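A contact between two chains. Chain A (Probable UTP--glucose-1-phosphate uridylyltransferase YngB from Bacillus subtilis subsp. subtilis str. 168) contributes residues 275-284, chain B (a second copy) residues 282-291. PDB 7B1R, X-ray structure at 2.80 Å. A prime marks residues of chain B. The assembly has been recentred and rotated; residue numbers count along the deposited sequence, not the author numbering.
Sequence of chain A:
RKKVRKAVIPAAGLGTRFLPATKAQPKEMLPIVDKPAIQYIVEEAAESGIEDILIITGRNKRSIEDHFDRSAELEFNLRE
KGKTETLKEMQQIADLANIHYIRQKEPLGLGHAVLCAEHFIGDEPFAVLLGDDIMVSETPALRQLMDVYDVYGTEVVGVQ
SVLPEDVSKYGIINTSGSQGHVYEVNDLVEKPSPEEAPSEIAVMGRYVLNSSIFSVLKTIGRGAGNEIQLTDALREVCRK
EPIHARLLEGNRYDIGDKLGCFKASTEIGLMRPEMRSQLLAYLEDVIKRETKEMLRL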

# COMPACT_ATOMS: atom_id res chain seq x y z
N MSE A 275 -17.40 5.44 2.89
CA MSE A 275 -16.41 6.04 2.02
C MSE A 275 -17.13 6.70 0.85
O MSE A 275 -16.72 7.76 0.38
CB MSE A 275 -15.49 4.95 1.49
CG MSE A 275 -14.71 4.24 2.56
SE MSE A 275 -12.90 3.86 1.94
CE MSE A 275 -11.94 5.57 1.60
N ARG A 276 -18.22 6.06 0.40
CA ARG A 276 -18.68 6.24 -0.96
C ARG A 276 -18.84 7.72 -1.31
O ARG A 276 -18.36 8.18 -2.35
CB ARG A 276 -19.95 5.43 -1.24
CG ARG A 276 -20.28 5.36 -2.73
CD ARG A 276 -21.63 4.72 -2.90
NE ARG A 276 -22.23 5.25 -4.11
CZ ARG A 276 -22.20 4.66 -5.30
NH1 ARG A 276 -21.60 3.49 -5.47
NH2 ARG A 276 -22.78 5.25 -6.33
N SER A 277 -19.51 8.46 -0.43
CA SER A 277 -19.89 9.82 -0.78
C SER A 277 -18.67 10.71 -0.94
O SER A 277 -18.65 11.49 -1.87
CB SER A 277 -20.90 10.39 0.16
OG SER A 277 -20.72 9.82 1.44
N GLN A 278 -17.65 10.56 -0.08
CA GLN A 278 -16.51 11.48 -0.15
C GLN A 278 -15.68 11.18 -1.39
O GLN A 278 -15.10 12.08 -2.01
CB GLN A 278 -15.62 11.42 1.10
CG GLN A 278 -16.34 11.57 2.43
CD GLN A 278 -15.98 10.43 3.36
OE1 GLN A 278 -16.78 9.53 3.61
NE2 GLN A 278 -14.75 10.43 3.85
N LEU A 279 -15.64 9.89 -1.74
CA LEU A 279 -14.81 9.36 -2.80
C LEU A 279 -15.37 9.82 -4.15
O LEU A 279 -14.65 10.42 -4.96
CB LEU A 279 -14.87 7.84 -2.64
CG LEU A 279 -13.89 7.02 -3.47
CD1 LEU A 279 -12.46 7.49 -3.25
CD2 LEU A 279 -14.03 5.54 -3.11
N LEU A 280 -16.67 9.57 -4.35
CA LEU A 280 -17.41 10.04 -5.51
C LEU A 280 -17.26 11.56 -5.68
O LEU A 280 -16.89 12.04 -6.74
CB LEU A 280 -18.87 9.61 -5.34
CG LEU A 280 -19.65 9.36 -6.63
CD1 LEU A 280 -18.73 9.08 -7.80
CD2 LEU A 280 -20.65 8.23 -6.45
N ALA A 281 -17.51 12.30 -4.59
CA ALA A 281 -17.23 13.72 -4.49
C ALA A 281 -15.88 14.04 -5.09
O ALA A 281 -15.81 14.78 -6.06
CB ALA A 281 -17.22 14.15 -3.05
N TYR A 282 -14.82 13.46 -4.49
CA TYR A 282 -13.44 13.69 -4.88
C TYR A 282 -13.24 13.42 -6.37
O TYR A 282 -12.59 14.22 -7.05
CB TYR A 282 -12.46 12.80 -4.11
CG TYR A 282 -11.05 12.90 -4.65
CD1 TYR A 282 -10.36 14.11 -4.63
CD2 TYR A 282 -10.44 11.81 -5.23
CE1 TYR A 282 -9.09 14.23 -5.18
CE2 TYR A 282 -9.18 11.92 -5.82
CZ TYR A 282 -8.50 13.13 -5.78
OH TYR A 282 -7.24 13.26 -6.33
N LEU A 283 -13.81 12.30 -6.85
CA LEU A 283 -13.62 11.90 -8.24
C LEU A 283 -14.20 12.93 -9.21
O LEU A 283 -13.48 13.42 -10.08
CB LEU A 283 -14.20 10.50 -8.45
CG LEU A 283 -13.50 9.38 -7.69
CD1 LEU A 283 -13.91 8.01 -8.20
CD2 LEU A 283 -12.00 9.53 -7.79
N GLU A 284 -15.50 13.28 -9.04
CA GLU A 284 -16.15 14.34 -9.80
C GLU A 284 -15.29 15.60 -9.79
O GLU A 284 -15.05 16.21 -10.84
CB GLU A 284 -17.57 14.61 -9.29
CG GLU A 284 -18.63 13.68 -9.87
CD GLU A 284 -19.92 13.47 -9.08
OE1 GLU A 284 -20.06 14.09 -8.01
OE2 GLU A 284 -20.79 12.67 -9.53
N TYR B 282 -10.23 6.45 -17.07
CA TYR B 282 -10.90 5.57 -16.13
C TYR B 282 -11.85 6.34 -15.22
O TYR B 282 -12.91 5.80 -14.89
CB TYR B 282 -9.92 4.78 -15.27
CG TYR B 282 -10.60 4.07 -14.13
CD1 TYR B 282 -11.47 3.01 -14.37
CD2 TYR B 282 -10.41 4.48 -12.81
CE1 TYR B 282 -12.11 2.36 -13.33
CE2 TYR B 282 -11.05 3.85 -11.76
CZ TYR B 282 -11.91 2.78 -12.02
OH TYR B 282 -12.57 2.18 -11.00
N LEU B 283 -11.49 7.58 -14.81
CA LEU B 283 -12.36 8.28 -13.86
C LEU B 283 -13.60 8.82 -14.57
O LEU B 283 -14.71 8.81 -14.02
CB LEU B 283 -11.61 9.38 -13.12
CG LEU B 283 -10.60 8.91 -12.08
CD1 LEU B 283 -9.91 10.10 -11.45
CD2 LEU B 283 -11.24 8.00 -11.02
N GLU B 284 -13.39 9.30 -15.81
CA GLU B 284 -14.53 9.65 -16.64
C GLU B 284 -15.48 8.46 -16.69
O GLU B 284 -16.64 8.58 -16.31
CB GLU B 284 -14.10 10.18 -18.02
CG GLU B 284 -13.23 11.42 -17.98
CD GLU B 284 -12.40 11.79 -19.22
OE1 GLU B 284 -12.47 11.04 -20.25
OE2 GLU B 284 -11.68 12.84 -19.17
N ASP B 285 -15.00 7.26 -17.05
CA ASP B 285 -15.95 6.17 -17.23
C ASP B 285 -16.60 5.71 -15.92
O ASP B 285 -17.75 5.29 -15.95
CB ASP B 285 -15.65 5.19 -18.37
CG ASP B 285 -14.18 4.82 -18.57
OD1 ASP B 285 -13.51 4.51 -17.56
OD2 ASP B 285 -13.71 4.80 -19.75
N VAL B 286 -15.92 5.88 -14.77
CA VAL B 286 -16.55 5.61 -13.49
C VAL B 286 -17.69 6.59 -13.22
O VAL B 286 -18.79 6.18 -12.80
CB VAL B 286 -15.55 5.55 -12.32
CG1 VAL B 286 -16.23 5.65 -10.95
CG2 VAL B 286 -14.75 4.26 -12.37
N ILE B 287 -17.44 7.88 -13.44
CA ILE B 287 -18.51 8.85 -13.27
C ILE B 287 -19.68 8.56 -14.23
O ILE B 287 -20.83 8.53 -13.78
CB ILE B 287 -17.97 10.28 -13.37
CG1 ILE B 287 -16.92 10.53 -12.30
CG2 ILE B 287 -19.10 11.30 -13.25
CD1 ILE B 287 -16.07 11.71 -12.63
N LYS B 288 -19.42 8.32 -15.53
CA LYS B 288 -20.53 7.92 -16.40
C LYS B 288 -21.30 6.77 -15.74
O LYS B 288 -22.51 6.90 -15.53
CB LYS B 288 -20.18 7.69 -17.89
N ARG B 289 -20.61 5.68 -15.35
CA ARG B 289 -21.32 4.51 -14.88
C ARG B 289 -22.18 4.88 -13.68
O ARG B 289 -23.27 4.34 -13.52
CB ARG B 289 -20.39 3.30 -14.69
CG ARG B 289 -21.02 2.09 -14.00
CD ARG B 289 -20.17 0.84 -13.76
NE ARG B 289 -18.79 1.09 -13.31
CZ ARG B 289 -18.44 1.59 -12.11
NH1 ARG B 289 -19.36 1.89 -11.20
NH2 ARG B 289 -17.17 1.81 -11.84
N GLU B 290 -21.70 5.84 -12.88
CA GLU B 290 -22.38 6.15 -11.63
C GLU B 290 -23.65 6.95 -11.87
O GLU B 290 -24.61 6.79 -11.13
CB GLU B 290 -21.43 6.82 -10.64
CG GLU B 290 -20.44 5.85 -10.01
CD GLU B 290 -20.95 4.50 -9.47
OE1 GLU B 290 -21.77 4.49 -8.53
OE2 GLU B 290 -20.50 3.46 -9.98
N THR B 291 -23.64 7.78 -12.91
CA THR B 291 -24.80 8.58 -13.29
C THR B 291 -25.87 7.66 -13.89
O THR B 291 -27.00 7.63 -13.40
CB THR B 291 -24.42 9.76 -14.19
OG1 THR B 291 -23.27 10.40 -13.64
CG2 THR B 291 -25.54 10.77 -14.32
O HOH W 1 -22.72 10.38 -10.20

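Both stretches are helical, and their axes approach to 10.4 Å with an angle of 124° between their N-to-C directions, nearer antiparallel than parallel. The backbones come closest where Leu283 CA lies 6.8 Å from Leu283′ CA and Glu284 CA lies 6.9 Å from Ile287′ CA.

Both copies of Leu283 point toward the other helix and adopt the same mt rotamer, which brings Leu283 CD2 within 3.7 Å of Leu283′ CD2. The other methyl, Leu283 CD1, lies 4.3 Å from Val286′ CG1, so this one side chain meets two apolar neighbours a helical step apart. Ile287′, also mt, runs its CD1 to 3.9 Å from Glu284 CA and 4.0 Å from Leu283 O, packing against backbone. Glu284 points away, yet its aliphatic CG still lies 4.2 Å from Ile287′ CG2; its carboxylate OE2 accepts a hydrogen bond from a water at 3.1 Å.

The polar contact depends on reach. Arg276 starts sideways, but t values at chi1 to chi3 extend it until NH2 donates to Glu290′ OE1 at 2.5 Å (143°), a short salt bridge. Arg276 NH1 adds a weak bond to Glu290′ OE1 at 3.2 Å (121°). Glu290′ is folded, with chi1 and chi2 both m, and its OE2 pairs with Arg289′ NH1 at 2.3 Å, so its carboxylate bridges two arginines.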